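Local coordinates for protein homocysteine S-methyltransferase (Escherichia coli, PDB 5DMM) that catalyses zinc-dependent methyl transfer from S-methylmethionine, or less efficiently S-adenosylmethionine, to homocysteine, yielding methionine, at residues Q14-T25 and A289-T299; A224-T235 and T246-G257. All coordinates share one frame; numbering follows the deposited sequence.

In the fold
Eight parallel strands, in the order expected of a TIM barrel, form the sheet to which both contacts belong. Contact 1 brings the chain's first strand, 17-18, against its last, 289-292, so that a long loop is closed, with 263 residues between segments 14-25 and 289-299, and the two ends of the barrel sequence meet. Contact 2 falls within that loop and spans far less chain: strand 222-228, helix 235-243 and strand 250-253 form one beta-alpha-beta unit. Strand 289-292 lies between 17-18 and 250-253 and so joins the two contacts side by side in the sheet; their centres are 10 Å apart. At the C-terminal ends of these strands, Cys229 of contact 2 and Cys295 of contact 1 bind the same zinc ion.

Contact 1: Q14-T25 and A289-T299; sequences QDILLLDGAMAT and ARLIGGCCRTT. With ZN (zinc ion), chain B; BME (beta-mercaptoethanol), chain E.
The seam between the first and last strands of the TIM barrel is formed here, Leu17 and Leu18 pairing in parallel with Leu291 and Ile292. Leu17 N donates to Arg290 O at 2.7 Å, Ile292 N to Leu17 O, and Leu19 N to Ile292 O. Leu17 CB packs on Leu291 CG on one face of the sheet; on the other, the side chains of Ile16 and Ile292 cross obliquely, CD1 to CD1 at 4.1 Å. At the start of the seam the Arg290 side chain, bent at its third torsion (71°), lies alongside the loop before strand 17-18 and presents one guanidinium edge to two carbonyls. Its NE gives Asp15 O a nearly straight in-plane bond of 2.8 Å on a lone pair, while NH2 reaches Gln14 O at 2.9 Å, more bent, and also binds Leu11 O. A leucine here would probably leave the carbonyls of Gln14 and Asp15 without these donors and let that loop shift. Beyond the strands Gly294 N bonds to Asp20 O, and a water lies within bonding distance of both Asp20 OD1 and Gly294 O; Asp20 OD2 accepts from Ile67 N. Side chains at Gly21, Gly293 or Gly294 would collide with neighbouring atoms. The type II turn Cys295-Thr298 follows: Thr298 OG1 donates to Cys295 O at 2.6 Å and accepts from Ala22 N at 3.1 Å, joining turn and loop. Thr25 OG1 donates to Thr298 O at 2.9 Å, and its CG2 lies against Arg297 CA. Cys295 SG binds zinc at 2.0 Å, whereas Cys296, a predicted zinc ligand, is disulfide-bonded to beta-mercaptoethanol, whose O1 accepts from Arg297 N. Such loops beyond the C-terminal ends of the strands are where TIM barrels carry their active sites, here the zinc and homocysteine pocket.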
loop_
_atom_site.group_PDB
_atom_site.type_symbol
_atom_site.label_atom_id
_atom_site.label_comp_id
_atom_site.label_asym_id
_atom_site.label_seq_id
_atom_site.Cartn_x
_atom_site.Cartn_y
_atom_site.Cartn_z
ATOM N N GLN A 14 11.006 -9.606 15.221
ATOM C CA GLN A 14 11.030 -10.586 14.144
ATOM C C GLN A 14 11.635 -9.947 12.907
ATOM O O GLN A 14 11.547 -8.739 12.744
ATOM C CB GLN A 14 9.616 -11.088 13.859
ATOM C CG GLN A 14 8.658 -9.948 13.591
ATOM C CD GLN A 14 7.223 -10.259 13.974
ATOM O OE1 GLN A 14 6.453 -10.772 13.165
ATOM N NE2 GLN A 14 6.854 -9.935 15.209
ATOM N N ASP A 15 12.244 -10.751 12.041
ATOM C CA ASP A 15 12.852 -10.226 10.825
ATOM C C ASP A 15 11.812 -9.747 9.809
ATOM O O ASP A 15 11.981 -8.700 9.193
ATOM C CB ASP A 15 13.727 -11.281 10.157
ATOM C CG ASP A 15 14.861 -11.776 11.053
ATOM O OD1 ASP A 15 15.287 -11.055 11.989
ATOM O OD2 ASP A 15 15.331 -12.904 10.798
ATOM N N ILE A 16 10.759 -10.539 9.627
ATOM C CA ILE A 16 9.765 -10.302 8.579
ATOM C C ILE A 16 8.420 -9.871 9.156
ATOM O O ILE A 16 7.945 -10.465 10.122
ATOM C CB ILE A 16 9.536 -11.579 7.709
ATOM C CG1 ILE A 16 10.834 -12.013 7.022
ATOM C CG2 ILE A 16 8.429 -11.352 6.674
ATOM C CD1 ILE A 16 11.529 -10.902 6.290
ATOM N N LEU A 17 7.837 -8.832 8.556
ATOM C CA LEU A 17 6.469 -8.384 8.812
ATOM C C LEU A 17 5.622 -8.723 7.590
ATOM O O LEU A 17 5.930 -8.260 6.491
ATOM C CB LEU A 17 6.460 -6.870 9.072
ATOM C CG LEU A 17 5.332 -6.119 9.761
ATOM C CD1 LEU A 17 5.880 -4.771 10.220
ATOM C CD2 LEU A 17 4.135 -5.937 8.837
ATOM N N LEU A 18 4.554 -9.504 7.748
ATOM C CA LEU A 18 3.771 -9.876 6.573
ATOM C C LEU A 18 2.690 -8.842 6.277
ATOM O O LEU A 18 1.994 -8.377 7.177
ATOM C CB LEU A 18 3.128 -11.268 6.734
ATOM C CG LEU A 18 4.083 -12.469 6.706
ATOM C CD1 LEU A 18 3.277 -13.752 6.804
ATOM C CD2 LEU A 18 4.947 -12.475 5.440
ATOM N N LEU A 19 2.573 -8.474 5.008
ATOM C CA LEU A 19 1.487 -7.609 4.561
ATOM C C LEU A 19 0.311 -8.473 4.138
ATOM O O LEU A 19 0.311 -9.687 4.365
ATOM C CB LEU A 19 1.952 -6.713 3.411
ATOM C CG LEU A 19 3.209 -5.896 3.727
ATOM C CD1 LEU A 19 3.605 -5.005 2.550
ATOM C CD2 LEU A 19 2.997 -5.073 4.981
ATOM N N ASP A 20 -0.701 -7.852 3.542
ATOM C CA ASP A 20 -1.819 -8.623 3.033
ATOM C C ASP A 20 -1.649 -8.798 1.536
ATOM O O ASP A 20 -0.562 -8.591 1.002
ATOM C CB ASP A 20 -3.157 -7.938 3.362
ATOM C CG ASP A 20 -3.279 -6.554 2.751
ATOM O OD1 ASP A 20 -2.303 -6.042 2.155
ATOM O OD2 ASP A 20 -4.373 -5.965 2.881
ATOM N N GLY A 21 -2.731 -9.164 0.863
ATOM C CA GLY A 21 -2.711 -9.329 -0.579
ATOM C C GLY A 21 -3.880 -8.597 -1.208
ATOM O O GLY A 21 -4.504 -7.751 -0.562
ATOM N N ALA A 22 -4.209 -8.953 -2.447
ATOM C CA ALA A 22 -5.245 -8.235 -3.186
ATOM C C ALA A 22 -6.636 -8.364 -2.550
ATOM O O ALA A 22 -7.022 -9.412 -2.030
ATOM C CB ALA A 22 -5.281 -8.715 -4.638
ATOM N N MET A 23 -7.385 -7.274 -2.628
ATOM C CA MET A 23 -8.749 -7.190 -2.128
ATOM C C MET A 23 -9.711 -7.715 -3.193
ATOM O O MET A 23 -10.639 -8.472 -2.892
ATOM C CB MET A 23 -9.050 -5.726 -1.744
ATOM C CG MET A 23 -10.490 -5.354 -1.428
ATOM S SD MET A 23 -11.155 -6.233 -0.008
ATOM C CE MET A 23 -10.196 -5.593 1.371
ATOM N N ALA A 24 -9.450 -7.340 -4.443
ATOM C CA ALA A 24 -10.364 -7.603 -5.561
ATOM C C ALA A 24 -10.663 -9.084 -5.793
ATOM O O ALA A 24 -11.821 -9.455 -6.005
ATOM C CB ALA A 24 -9.802 -6.994 -6.838
ATOM N N THR A 25 -9.618 -9.915 -5.776
ATOM C CA THR A 25 -9.771 -11.357 -5.985
ATOM C C THR A 25 -10.799 -11.944 -5.032
ATOM O O THR A 25 -11.688 -12.697 -5.432
ATOM C CB THR A 25 -8.435 -12.113 -5.786
ATOM O OG1 THR A 25 -7.843 -11.721 -4.539
ATOM C CG2 THR A 25 -7.469 -11.803 -6.904
ATOM N N ALA A 289 14.577 -7.037 2.506
ATOM C CA ALA A 289 13.118 -6.913 2.595
ATOM C C ALA A 289 12.678 -7.316 3.994
ATOM O O ALA A 289 13.145 -8.335 4.527
ATOM C CB ALA A 289 12.420 -7.776 1.542
ATOM N N ARG A 290 11.820 -6.506 4.606
ATOM C CA ARG A 290 11.259 -6.864 5.909
ATOM C C ARG A 290 9.737 -6.678 5.978
ATOM O O ARG A 290 9.117 -6.995 6.988
ATOM C CB ARG A 290 11.933 -6.065 7.015
ATOM C CG ARG A 290 13.430 -6.335 7.102
ATOM C CD ARG A 290 14.055 -5.718 8.344
ATOM N NE ARG A 290 13.635 -6.424 9.551
ATOM C CZ ARG A 290 13.906 -6.023 10.788
ATOM N NH1 ARG A 290 14.609 -4.912 10.997
ATOM N NH2 ARG A 290 13.464 -6.735 11.818
ATOM N N LEU A 291 9.157 -6.156 4.906
ATOM C CA LEU A 291 7.694 -6.055 4.798
ATOM C C LEU A 291 7.324 -6.746 3.506
ATOM O O LEU A 291 7.675 -6.265 2.429
ATOM C CB LEU A 291 7.213 -4.595 4.794
ATOM C CG LEU A 291 7.172 -3.808 6.109
ATOM C CD1 LEU A 291 8.566 -3.501 6.607
ATOM C CD2 LEU A 291 6.379 -2.505 5.978
ATOM N N ILE A 292 6.627 -7.880 3.610
ATOM C CA ILE A 292 6.403 -8.744 2.466
ATOM C C ILE A 292 4.917 -9.130 2.344
ATOM O O ILE A 292 4.293 -9.562 3.310
ATOM C CB ILE A 292 7.267 -10.011 2.565
ATOM C CG1 ILE A 292 8.740 -9.606 2.711
ATOM C CG2 ILE A 292 7.060 -10.923 1.352
ATOM C CD1 ILE A 292 9.699 -10.744 2.668
ATOM N N GLY A 293 4.360 -8.951 1.156
ATOM C CA GLY A 293 2.990 -9.369 0.906
ATOM C C GLY A 293 2.749 -9.611 -0.564
ATOM O O GLY A 293 3.670 -9.954 -1.296
ATOM N N GLY A 294 1.505 -9.413 -0.999
ATOM C CA GLY A 294 1.149 -9.641 -2.390
ATOM C C GLY A 294 0.363 -8.494 -2.986
ATOM O O GLY A 294 -0.317 -7.748 -2.278
ATOM N N CYS A 295 0.446 -8.359 -4.303
ATOM C CA CYS A 295 -0.323 -7.346 -5.012
ATOM C C CYS A 295 -1.353 -8.039 -5.924
ATOM O O CYS A 295 -2.081 -8.927 -5.473
ATOM C CB CYS A 295 0.615 -6.419 -5.799
ATOM S SG CYS A 295 0.062 -4.680 -5.953
ATOM N N CYS A 296 -1.391 -7.664 -7.196
ATOM C CA CYS A 296 -2.465 -8.095 -8.101
ATOM C C CYS A 296 -2.568 -9.603 -8.241
ATOM O O CYS A 296 -1.566 -10.296 -8.433
ATOM C CB CYS A 296 -2.284 -7.469 -9.488
ATOM S SG CYS A 296 -2.750 -5.718 -9.603
ATOM N N ARG A 297 -3.800 -10.090 -8.107
ATOM C CA ARG A 297 -4.165 -11.500 -8.285
ATOM C C ARG A 297 -3.657 -12.409 -7.168
ATOM O O ARG A 297 -3.823 -13.627 -7.229
ATOM C CB ARG A 297 -3.686 -12.011 -9.648
ATOM C CG ARG A 297 -4.306 -11.250 -10.813
ATOM C CD ARG A 297 -3.884 -11.809 -12.154
ATOM N NE ARG A 297 -2.439 -11.974 -12.250
ATOM C CZ ARG A 297 -1.583 -10.998 -12.539
ATOM N NH1 ARG A 297 -0.283 -11.260 -12.598
ATOM N NH2 ARG A 297 -2.019 -9.765 -12.764
ATOM N N THR A 298 -3.060 -11.826 -6.133
ATOM C CA THR A 298 -2.726 -12.609 -4.952
ATOM C C THR A 298 -3.959 -12.734 -4.072
ATOM O O THR A 298 -4.931 -11.987 -4.208
ATOM C CB THR A 298 -1.566 -12.001 -4.152
ATOM O OG1 THR A 298 -1.967 -10.739 -3.605
ATOM C CG2 THR A 298 -0.368 -11.816 -5.061
ATOM N N THR A 299 -3.925 -13.721 -3.190
ATOM C CA THR A 299 -5.060 -14.044 -2.346
ATOM C C THR A 299 -4.490 -14.438 -0.981
ATOM O O THR A 299 -3.262 -14.500 -0.815
ATOM C CB THR A 299 -5.895 -15.211 -2.943
ATOM O OG1 THR A 299 -5.193 -16.432 -2.721
ATOM C CG2 THR A 299 -6.124 -15.041 -4.437
HETATM ZN ZN ZN B . -0.607 -4.161 -7.766
HETATM C C1 BME E . -6.409 -7.024 -8.199
HETATM C C2 BME E . -5.374 -6.462 -9.166
HETATM O O1 BME E . -6.350 -8.433 -8.171
HETATM S S2 BME E . -4.298 -5.233 -8.376
HETATM O O HOH W 1 -1.712 -5.781 -0.476
#

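Contact 2: A224-T235 and T246-G257. With ZN (zinc ion), chain B; HCS (2-amino-4-mercapto-butyric acid), chain F.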
loop_
_atom_site.group_PDB
_atom_site.type_symbol
_atom_site.label_atom_id
_atom_site.label_comp_id
_atom_site.label_asym_id
_atom_site.label_seq_id
_atom_site.Cartn_x
_atom_site.Cartn_y
_atom_site.Cartn_z
ATOM N N ALA A 224 9.977 3.180 5.519
ATOM C CA ALA A 224 10.301 2.037 4.671
ATOM C C ALA A 224 10.104 2.390 3.191
ATOM O O ALA A 224 9.348 3.308 2.848
ATOM C CB ALA A 224 9.460 0.814 5.068
ATOM N N LEU A 225 10.811 1.672 2.328
ATOM C CA LEU A 225 10.844 1.921 0.882
ATOM C C LEU A 225 10.745 0.586 0.178
ATOM O O LEU A 225 11.246 -0.404 0.689
ATOM C CB LEU A 225 12.157 2.594 0.453
ATOM C CG LEU A 225 12.598 3.907 1.071
ATOM C CD1 LEU A 225 13.846 4.382 0.395
ATOM C CD2 LEU A 225 11.490 4.898 0.871
ATOM N N GLY A 226 10.162 0.538 -1.008
ATOM C CA GLY A 226 10.200 -0.724 -1.724
ATOM C C GLY A 226 9.516 -0.736 -3.063
ATOM O O GLY A 226 9.429 0.286 -3.726
ATOM N N ILE A 227 9.042 -1.913 -3.459
ATOM C CA ILE A 227 8.419 -2.083 -4.764
ATOM C C ILE A 227 7.113 -2.874 -4.650
ATOM O O ILE A 227 6.971 -3.750 -3.793
ATOM C CB ILE A 227 9.379 -2.803 -5.736
ATOM C CG1 ILE A 227 9.829 -4.121 -5.109
ATOM C CG2 ILE A 227 10.575 -1.901 -6.056
ATOM C CD1 ILE A 227 10.656 -5.025 -6.036
ATOM N N ASN A 228 6.143 -2.554 -5.496
ATOM C CA ASN A 228 4.925 -3.352 -5.545
ATOM C C ASN A 228 4.313 -3.299 -6.934
ATOM O O ASN A 228 4.685 -2.455 -7.750
ATOM C CB ASN A 228 3.912 -2.875 -4.492
ATOM C CG ASN A 228 3.298 -1.518 -4.834
ATOM O OD1 ASN A 228 3.961 -0.481 -4.745
ATOM N ND2 ASN A 228 2.013 -1.523 -5.206
ATOM N N CYS A 229 3.380 -4.206 -7.193
ATOM C CA CYS A 229 2.693 -4.276 -8.479
ATOM C C CYS A 229 3.693 -4.476 -9.610
ATOM O O CYS A 229 3.594 -3.870 -10.669
ATOM C CB CYS A 229 1.853 -3.018 -8.702
ATOM S SG CYS A 229 0.493 -3.265 -9.878
ATOM N N ILE A 230 4.663 -5.347 -9.362
ATOM C CA ILE A 230 5.716 -5.656 -10.322
ATOM C C ILE A 230 5.734 -7.173 -10.531
ATOM O O ILE A 230 5.261 -7.921 -9.674
ATOM C CB ILE A 230 7.088 -5.142 -9.817
ATOM C CG1 ILE A 230 8.210 -5.402 -10.827
ATOM C CG2 ILE A 230 7.431 -5.779 -8.471
ATOM C CD1 ILE A 230 9.585 -4.951 -10.322
ATOM N N ALA A 231 6.252 -7.625 -11.672
ATOM C CA ALA A 231 6.319 -9.055 -11.975
ATOM C C ALA A 231 7.242 -9.788 -11.014
ATOM O O ALA A 231 8.277 -9.255 -10.615
ATOM C CB ALA A 231 6.782 -9.272 -13.407
ATOM N N LEU A 232 6.873 -11.015 -10.655
ATOM C CA LEU A 232 7.681 -11.822 -9.753
ATOM C C LEU A 232 9.143 -11.889 -10.177
ATOM O O LEU A 232 10.041 -11.714 -9.353
ATOM C CB LEU A 232 7.129 -13.242 -9.654
ATOM C CG LEU A 232 6.291 -13.585 -8.425
ATOM C CD1 LEU A 232 5.965 -15.077 -8.433
ATOM C CD2 LEU A 232 7.004 -13.189 -7.135
ATOM N N GLU A 233 9.380 -12.115 -11.465
ATOM C CA GLU A 233 10.739 -12.321 -11.966
ATOM C C GLU A 233 11.589 -11.057 -11.914
ATOM O O GLU A 233 12.786 -11.111 -12.159
ATOM C CB GLU A 233 10.711 -12.854 -13.403
ATOM C CG GLU A 233 10.082 -11.909 -14.419
ATOM C CD GLU A 233 8.646 -12.273 -14.756
ATOM O OE1 GLU A 233 7.944 -12.836 -13.885
ATOM O OE2 GLU A 233 8.222 -11.998 -15.900
ATOM N N ASN A 234 10.973 -9.922 -11.602
ATOM C CA ASN A 234 11.697 -8.654 -11.611
ATOM C C ASN A 234 11.960 -8.078 -10.215
ATOM O O ASN A 234 12.583 -7.019 -10.073
ATOM C CB ASN A 234 10.932 -7.635 -12.466
ATOM C CG ASN A 234 10.898 -8.025 -13.932
ATOM O OD1 ASN A 234 11.820 -8.669 -14.425
ATOM N ND2 ASN A 234 9.841 -7.635 -14.633
ATOM N N THR A 235 11.511 -8.794 -9.188
ATOM C CA THR A 235 11.596 -8.302 -7.813
ATOM C C THR A 235 12.994 -8.333 -7.212
ATOM O O THR A 235 13.445 -7.346 -6.651
ATOM C CB THR A 235 10.686 -9.099 -6.875
ATOM O OG1 THR A 235 11.014 -10.491 -6.956
ATOM C CG2 THR A 235 9.223 -8.894 -7.262
ATOM N N THR A 246 20.250 1.793 0.792
ATOM C CA THR A 246 19.626 2.150 2.061
ATOM C C THR A 246 19.537 0.924 2.964
ATOM O O THR A 246 19.539 -0.212 2.484
ATOM C CB THR A 246 18.215 2.741 1.832
ATOM O OG1 THR A 246 17.585 3.014 3.094
ATOM C CG2 THR A 246 17.374 1.757 1.066
ATOM N N VAL A 247 19.465 1.148 4.266
ATOM C CA VAL A 247 19.168 0.060 5.186
ATOM C C VAL A 247 17.842 0.316 5.888
ATOM O O VAL A 247 17.526 -0.324 6.891
ATOM C CB VAL A 247 20.291 -0.152 6.230
ATOM C CG1 VAL A 247 21.502 -0.769 5.565
ATOM C CG2 VAL A 247 20.664 1.146 6.896
ATOM N N LEU A 248 17.054 1.255 5.367
ATOM C CA LEU A 248 15.643 1.275 5.729
ATOM C C LEU A 248 15.062 -0.103 5.433
ATOM O O LEU A 248 15.468 -0.737 4.461
ATOM C CB LEU A 248 14.873 2.342 4.944
ATOM C CG LEU A 248 15.057 3.802 5.361
ATOM C CD1 LEU A 248 14.251 4.695 4.426
ATOM C CD2 LEU A 248 14.642 4.029 6.819
ATOM N N PRO A 249 14.111 -0.569 6.266
ATOM C CA PRO A 249 13.394 -1.814 5.959
ATOM C C PRO A 249 12.785 -1.739 4.560
ATOM O O PRO A 249 12.135 -0.732 4.235
ATOM C CB PRO A 249 12.284 -1.888 7.026
ATOM C CG PRO A 249 12.552 -0.810 7.997
ATOM C CD PRO A 249 13.525 0.162 7.402
ATOM N N LEU A 250 12.983 -2.769 3.737
ATOM C CA LEU A 250 12.479 -2.715 2.369
ATOM C C LEU A 250 11.140 -3.426 2.249
ATOM O O LEU A 250 10.888 -4.434 2.919
ATOM C CB LEU A 250 13.486 -3.321 1.389
ATOM C CG LEU A 250 14.842 -2.601 1.278
ATOM C CD1 LEU A 250 15.713 -3.295 0.226
ATOM C CD2 LEU A 250 14.678 -1.099 0.963
ATOM N N VAL A 251 10.299 -2.892 1.369
ATOM C CA VAL A 251 8.946 -3.381 1.158
ATOM C C VAL A 251 8.848 -4.115 -0.174
ATOM O O VAL A 251 9.384 -3.662 -1.178
ATOM C CB VAL A 251 7.926 -2.210 1.165
ATOM C CG1 VAL A 251 6.522 -2.723 0.961
ATOM C CG2 VAL A 251 8.022 -1.416 2.453
ATOM N N VAL A 252 8.147 -5.242 -0.196
ATOM C CA VAL A 252 7.969 -5.939 -1.455
ATOM C C VAL A 252 6.637 -6.677 -1.472
ATOM O O VAL A 252 6.361 -7.508 -0.617
ATOM C CB VAL A 252 9.147 -6.922 -1.745
ATOM C CG1 VAL A 252 9.384 -7.890 -0.581
ATOM C CG2 VAL A 252 8.904 -7.688 -3.030
ATOM N N TYR A 253 5.788 -6.318 -2.422
ATOM C CA TYR A 253 4.586 -7.092 -2.655
ATOM C C TYR A 253 4.254 -7.103 -4.141
ATOM O O TYR A 253 3.671 -6.155 -4.673
ATOM C CB TYR A 253 3.398 -6.598 -1.807
ATOM C CG TYR A 253 3.104 -5.107 -1.651
ATOM C CD1 TYR A 253 1.883 -4.584 -2.071
ATOM C CD2 TYR A 253 3.984 -4.252 -0.990
ATOM C CE1 TYR A 253 1.563 -3.237 -1.892
ATOM C CE2 TYR A 253 3.677 -2.900 -0.811
ATOM C CZ TYR A 253 2.463 -2.404 -1.258
ATOM O OH TYR A 253 2.146 -1.072 -1.089
ATOM N N PRO A 254 4.659 -8.187 -4.819
ATOM C CA PRO A 254 4.545 -8.296 -6.272
ATOM C C PRO A 254 3.208 -8.869 -6.718
ATOM O O PRO A 254 2.395 -9.310 -5.897
ATOM C CB PRO A 254 5.683 -9.251 -6.627
ATOM C CG PRO A 254 5.714 -10.190 -5.448
ATOM C CD PRO A 254 5.459 -9.295 -4.252
ATOM N N ASN A 255 2.991 -8.859 -8.025
ATOM C CA ASN A 255 1.830 -9.516 -8.601
ATOM C C ASN A 255 2.001 -11.026 -8.555
ATOM O O ASN A 255 3.121 -11.532 -8.465
ATOM C CB ASN A 255 1.618 -9.044 -10.032
ATOM C CG ASN A 255 1.442 -7.546 -10.117
ATOM O OD1 ASN A 255 0.898 -6.935 -9.209
ATOM N ND2 ASN A 255 1.919 -6.946 -11.196
ATOM N N SER A 256 0.879 -11.730 -8.590
ATOM C CA SER A 256 0.864 -13.186 -8.587
ATOM C C SER A 256 1.596 -13.722 -9.809
ATOM O O SER A 256 1.591 -13.093 -10.867
ATOM C CB SER A 256 -0.583 -13.699 -8.564
ATOM O OG SER A 256 -0.635 -15.106 -8.429
ATOM N N GLY A 257 2.226 -14.884 -9.660
ATOM C CA GLY A 257 2.881 -15.543 -10.774
ATOM C C GLY A 257 1.910 -16.388 -11.577
ATOM O O GLY A 257 0.763 -16.596 -11.171
HETATM ZN ZN ZN B . -0.607 -4.161 -7.766
HETATM N N HCS F . -4.959 -1.274 -4.392
HETATM C CA HCS F . -3.770 -2.069 -4.151
HETATM C CB HCS F . -2.647 -1.592 -5.063
HETATM C CG HCS F . -3.024 -1.761 -6.530
HETATM S SD HCS F . -1.560 -1.509 -7.564
HETATM C C HCS F . -3.350 -1.919 -2.719
HETATM O OXT HCS F . -4.011 -1.159 -1.980
HETATM O O HCS F . -2.354 -2.560 -2.319
HETATM O O HOH W 2 4.362 -12.108 -11.501
#
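Part of the zinc and homocysteine pocket rests on this pair of parallel strands, whose axes lie 4.2 Å apart at an angle of 23°. Asn228 and Tyr253 point the same way from neighbouring strands, and Asn228 CB sits over the centre of the Tyr253 ring, 3.4 Å from the centroid, in a CH-pi contact. The amide and ring planes are only 21° apart. Glu168 and Trp192 bind the tyrosine hydroxyl, Ser194 and Thr169 the asparagine OD1, so both polar ends are held. The backbone ladder runs through Val251 N to Leu225 O (2.7 Å), Ile227 N to Val251 O and Tyr253 N to Ile227 O. Gly226 lets the strands come close, since a side chain there would run into Val251 O. This is the right-handed beta-alpha-beta unit of a TIM barrel, and beyond its strands Asn255 N bonds to Ile230 O while Pro254 CG packs on Leu232 CD2 at 3.7 Å. Cys229 SG binds the zinc at 2.5 Å, swung there by a chi1 of -157° that sets the sulfur beside the carbonyl carbon; homocysteine SD lies 3.6 Å from that SG. Asn255 OD1 approaches Cys229 CA at 3.3 Å and accepts from Cys296 N.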